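Local coordinates for protein PT26-6P (Thermococcus sp., PDB 2WB7) that is of unknown function but is encoded by a mobile extrachromosomal element of a hyperthermophilic archaeon and combines two immunoglobulin-like domains with a helical one, at residues V80-A92 and T104-I118. Sequence-based numbering, arbitrary orientation.
Sequences VPFNKVHITEVTA and TRVWNSSTFRQGGYI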
# COMPACT_ATOMS: atom_id res chain seq x y z
N VAL A 80 37.70 -17.30 35.72
CA VAL A 80 37.13 -17.60 37.03
C VAL A 80 35.60 -17.73 37.02
O VAL A 80 34.88 -16.74 36.82
CB VAL A 80 37.58 -16.58 38.11
CG1 VAL A 80 37.29 -17.12 39.50
CG2 VAL A 80 39.05 -16.25 37.96
N PRO A 81 35.10 -18.95 37.27
CA PRO A 81 33.71 -19.37 37.30
C PRO A 81 32.76 -18.43 38.04
O PRO A 81 31.56 -18.46 37.78
CB PRO A 81 33.77 -20.71 38.06
CG PRO A 81 35.13 -21.25 37.76
CD PRO A 81 36.04 -20.07 37.48
N PHE A 82 33.28 -17.62 38.96
CA PHE A 82 32.44 -16.81 39.84
C PHE A 82 32.48 -15.36 39.40
O PHE A 82 31.78 -14.51 39.96
CB PHE A 82 32.93 -16.91 41.29
CG PHE A 82 33.41 -18.28 41.66
CD1 PHE A 82 34.62 -18.76 41.15
CD2 PHE A 82 32.66 -19.09 42.49
CE1 PHE A 82 35.06 -20.03 41.48
CE2 PHE A 82 33.10 -20.36 42.83
CZ PHE A 82 34.30 -20.83 42.32
N ASN A 83 33.33 -15.08 38.42
CA ASN A 83 33.49 -13.73 37.92
C ASN A 83 32.29 -13.26 37.11
O ASN A 83 32.42 -12.80 35.98
CB ASN A 83 34.78 -13.61 37.11
CG ASN A 83 35.99 -13.48 37.99
OD1 ASN A 83 37.12 -13.43 37.51
ND2 ASN A 83 35.77 -13.41 39.30
N LYS A 84 31.12 -13.39 37.72
CA LYS A 84 29.86 -13.13 37.05
C LYS A 84 29.68 -11.68 36.58
O LYS A 84 30.04 -10.73 37.28
CB LYS A 84 28.70 -13.54 37.95
CG LYS A 84 28.59 -15.04 38.11
CD LYS A 84 27.57 -15.39 39.18
CE LYS A 84 27.35 -16.89 39.27
NZ LYS A 84 26.29 -17.24 40.27
N VAL A 85 29.12 -11.55 35.38
CA VAL A 85 28.76 -10.26 34.82
C VAL A 85 27.32 -9.92 35.20
O VAL A 85 26.42 -10.70 34.96
CB VAL A 85 28.88 -10.30 33.29
CG1 VAL A 85 28.30 -9.04 32.70
CG2 VAL A 85 30.33 -10.46 32.89
N HIS A 86 27.13 -8.77 35.84
CA HIS A 86 25.78 -8.29 36.20
C HIS A 86 25.35 -7.21 35.23
O HIS A 86 26.13 -6.29 34.94
CB HIS A 86 25.78 -7.69 37.60
CG HIS A 86 25.98 -8.69 38.69
ND1 HIS A 86 24.99 -9.03 39.58
CD2 HIS A 86 27.07 -9.41 39.06
CE1 HIS A 86 25.45 -9.93 40.43
NE2 HIS A 86 26.71 -10.17 40.14
N ILE A 87 24.12 -7.28 34.73
CA ILE A 87 23.62 -6.22 33.86
C ILE A 87 22.60 -5.39 34.63
O ILE A 87 21.57 -5.91 35.07
CB ILE A 87 23.03 -6.77 32.56
CG1 ILE A 87 23.97 -7.80 31.96
CG2 ILE A 87 22.83 -5.66 31.57
CD1 ILE A 87 23.44 -8.41 30.70
N THR A 88 22.89 -4.11 34.81
CA THR A 88 22.06 -3.28 35.68
C THR A 88 21.02 -2.49 34.91
O THR A 88 19.96 -2.13 35.45
CB THR A 88 22.89 -2.28 36.47
OG1 THR A 88 24.08 -2.92 36.92
CG2 THR A 88 22.09 -1.78 37.67
N GLU A 89 21.32 -2.22 33.65
CA GLU A 89 20.43 -1.42 32.84
C GLU A 89 20.84 -1.46 31.39
O GLU A 89 21.95 -1.10 31.04
CB GLU A 89 20.46 0.03 33.33
CG GLU A 89 19.68 0.97 32.45
CD GLU A 89 20.18 2.40 32.55
OE1 GLU A 89 21.23 2.70 31.93
OE2 GLU A 89 19.53 3.22 33.24
N VAL A 90 19.92 -1.92 30.54
CA VAL A 90 20.10 -1.79 29.10
C VAL A 90 19.11 -0.76 28.57
O VAL A 90 17.95 -0.70 28.98
CB VAL A 90 19.93 -3.12 28.36
CG1 VAL A 90 20.15 -2.93 26.86
CG2 VAL A 90 20.89 -4.16 28.92
N THR A 91 19.60 0.06 27.66
CA THR A 91 18.84 1.15 27.10
C THR A 91 19.01 1.17 25.60
O THR A 91 20.13 1.20 25.10
CB THR A 91 19.31 2.49 27.69
OG1 THR A 91 18.79 2.64 29.01
CG2 THR A 91 18.87 3.66 26.84
N ALA A 92 17.90 1.14 24.87
CA ALA A 92 17.95 1.30 23.42
C ALA A 92 17.00 2.39 22.91
O ALA A 92 15.95 2.67 23.51
CB ALA A 92 17.68 -0.03 22.72
N THR A 104 13.01 5.61 23.10
CA THR A 104 13.92 5.06 24.10
C THR A 104 13.23 3.99 24.93
O THR A 104 12.12 4.19 25.43
CB THR A 104 14.44 6.15 25.05
OG1 THR A 104 14.76 7.33 24.30
CG2 THR A 104 15.68 5.68 25.78
N ARG A 105 13.89 2.84 25.06
CA ARG A 105 13.35 1.73 25.82
C ARG A 105 14.38 1.42 26.88
O ARG A 105 15.57 1.38 26.59
CB ARG A 105 13.17 0.51 24.92
CG ARG A 105 12.02 -0.41 25.29
CD ARG A 105 12.22 -1.04 26.65
NE ARG A 105 11.34 -2.18 26.86
CZ ARG A 105 11.25 -2.85 28.00
NH1 ARG A 105 11.99 -2.49 29.04
NH2 ARG A 105 10.42 -3.87 28.11
N VAL A 106 13.94 1.21 28.12
CA VAL A 106 14.88 0.88 29.18
C VAL A 106 14.49 -0.38 29.95
O VAL A 106 13.37 -0.49 30.46
CB VAL A 106 15.05 2.06 30.15
CG1 VAL A 106 15.54 1.57 31.50
CG2 VAL A 106 16.01 3.10 29.55
N TRP A 107 15.44 -1.31 30.03
CA TRP A 107 15.33 -2.47 30.91
C TRP A 107 16.16 -2.18 32.16
O TRP A 107 17.39 -1.97 32.07
CB TRP A 107 15.86 -3.73 30.22
CG TRP A 107 15.08 -4.19 29.01
CD1 TRP A 107 14.03 -5.08 28.99
CD2 TRP A 107 15.30 -3.82 27.64
NE1 TRP A 107 13.59 -5.26 27.71
CE2 TRP A 107 14.35 -4.50 26.86
CE3 TRP A 107 16.21 -2.97 27.00
CZ2 TRP A 107 14.28 -4.37 25.47
CZ3 TRP A 107 16.13 -2.83 25.62
CH2 TRP A 107 15.18 -3.53 24.88
N ASN A 108 15.52 -2.12 33.32
CA ASN A 108 16.26 -1.88 34.55
C ASN A 108 16.65 -3.19 35.21
O ASN A 108 16.18 -4.26 34.81
CB ASN A 108 15.51 -0.96 35.50
CG ASN A 108 14.21 -1.56 36.00
OD1 ASN A 108 14.00 -2.77 35.97
ND2 ASN A 108 13.33 -0.69 36.49
N SER A 109 17.53 -3.09 36.21
CA SER A 109 18.15 -4.26 36.81
C SER A 109 17.14 -5.36 37.15
O SER A 109 17.45 -6.55 37.03
CB SER A 109 18.94 -3.85 38.05
OG SER A 109 18.06 -3.36 39.03
N SER A 110 15.92 -4.97 37.53
CA SER A 110 14.85 -5.93 37.82
C SER A 110 14.72 -6.99 36.74
O SER A 110 14.34 -8.12 36.99
CB SER A 110 13.50 -5.22 37.95
OG SER A 110 13.38 -4.55 39.20
N THR A 111 15.01 -6.59 35.50
CA THR A 111 14.80 -7.46 34.36
C THR A 111 15.78 -8.61 34.39
O THR A 111 15.52 -9.69 33.86
CB THR A 111 15.03 -6.69 33.04
OG1 THR A 111 14.20 -5.52 33.01
CG2 THR A 111 14.72 -7.58 31.83
N PHE A 112 16.92 -8.37 35.01
CA PHE A 112 18.01 -9.32 34.91
C PHE A 112 18.25 -10.12 36.17
O PHE A 112 17.82 -9.75 37.26
CB PHE A 112 19.28 -8.61 34.45
CG PHE A 112 19.11 -7.88 33.17
CD1 PHE A 112 19.03 -6.50 33.14
CD2 PHE A 112 18.98 -8.58 31.98
CE1 PHE A 112 18.86 -5.83 31.95
CE2 PHE A 112 18.81 -7.92 30.78
CZ PHE A 112 18.74 -6.54 30.77
N ARG A 113 18.95 -11.24 35.99
CA ARG A 113 19.25 -12.21 37.04
C ARG A 113 20.04 -11.61 38.19
O ARG A 113 21.13 -11.06 37.99
CB ARG A 113 20.04 -13.35 36.41
CG ARG A 113 20.29 -14.52 37.29
CD ARG A 113 20.40 -15.75 36.41
NE ARG A 113 19.09 -16.12 35.87
CZ ARG A 113 18.89 -16.92 34.82
NH1 ARG A 113 19.92 -17.42 34.16
NH2 ARG A 113 17.66 -17.19 34.42
N GLN A 114 19.49 -11.71 39.39
CA GLN A 114 20.11 -11.19 40.61
C GLN A 114 21.57 -11.60 40.74
O GLN A 114 22.43 -10.78 41.09
CB GLN A 114 19.36 -11.69 41.85
CG GLN A 114 17.84 -11.61 41.76
CD GLN A 114 17.35 -10.19 41.93
OE1 GLN A 114 17.93 -9.26 41.36
NE2 GLN A 114 16.28 -10.02 42.71
N GLY A 115 21.84 -12.87 40.48
CA GLY A 115 23.17 -13.43 40.66
C GLY A 115 24.18 -13.06 39.59
O GLY A 115 25.36 -13.42 39.69
N GLY A 116 23.75 -12.34 38.56
CA GLY A 116 24.65 -12.06 37.45
C GLY A 116 24.77 -13.25 36.50
O GLY A 116 24.07 -14.25 36.67
N TYR A 117 25.66 -13.15 35.52
CA TYR A 117 25.74 -14.10 34.43
C TYR A 117 27.17 -14.50 34.19
O TYR A 117 28.07 -13.68 34.31
CB TYR A 117 25.20 -13.48 33.13
CG TYR A 117 23.74 -13.09 33.19
CD1 TYR A 117 23.35 -11.81 33.55
CD2 TYR A 117 22.74 -14.02 32.91
CE1 TYR A 117 22.03 -11.46 33.62
CE2 TYR A 117 21.41 -13.68 32.98
CZ TYR A 117 21.06 -12.40 33.34
OH TYR A 117 19.74 -12.04 33.42
N ILE A 118 27.39 -15.76 33.82
CA ILE A 118 28.67 -16.16 33.27
C ILE A 118 28.45 -17.13 32.12
O ILE A 118 27.52 -17.91 32.17
CB ILE A 118 29.58 -16.78 34.34
CG1 ILE A 118 30.96 -17.08 33.74
CG2 ILE A 118 28.93 -18.02 34.96
CD1 ILE A 118 32.10 -16.78 34.68
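Val90 and Trp107 form a hydrogen-bonded antiparallel pair, and two backbone bonds join them, the Trp107 N to Val90 O one at 2.8 Å. Ala92 and Arg105 are bonded in the same way two residues on, so strand 104-108 runs antiparallel to strand 85-92, their axes approaching to 4.7 Å. Past Asn108 the chain leaves the strand through the 3-10 segment 109-111 and returns at Tyr117, which exchanges two backbone bonds with Val85. Phe112 fills the intervening stretch. Its CB and CG lie near the carbonyl O of Ile87; CD1 is closest to that oxygen, at 3.2 Å; CE1 meets Ile87 CG2 and Val90 CG2; and CZ ends 3.7 Å from Val90 CG2. With CG anti to its carbonyl carbon (chi1 -56°), one ring face receives Ile87 CB and the other Thr111 CB, while Tyr117 OH sits at the edge. That hydroxyl accepts Arg113 N in a nearly straight bond of 2.8 Å. Val90 CG1 touches Trp107 CE3, while the carbonyl O of Val90 lies at the indole edge near its plane, and Arg105 lays its guanidinium over the indole face. At the turn from Arg113 to Gly116, Gly116 CA lies 3.6 Å from the centroid of the His86 imidazole, a CH-pi contact over the face. His86 also stacks with Tyr172, and its NE2 bonds to Glu174 on strand 163-178. Within this immunoglobulin-like domain, cohesion between the paired ends thus probably rests largely on apolar packing of Phe112 against Ile87 and Val90, while the backbone of 85-92 bonds to strand 163-178 on its other side.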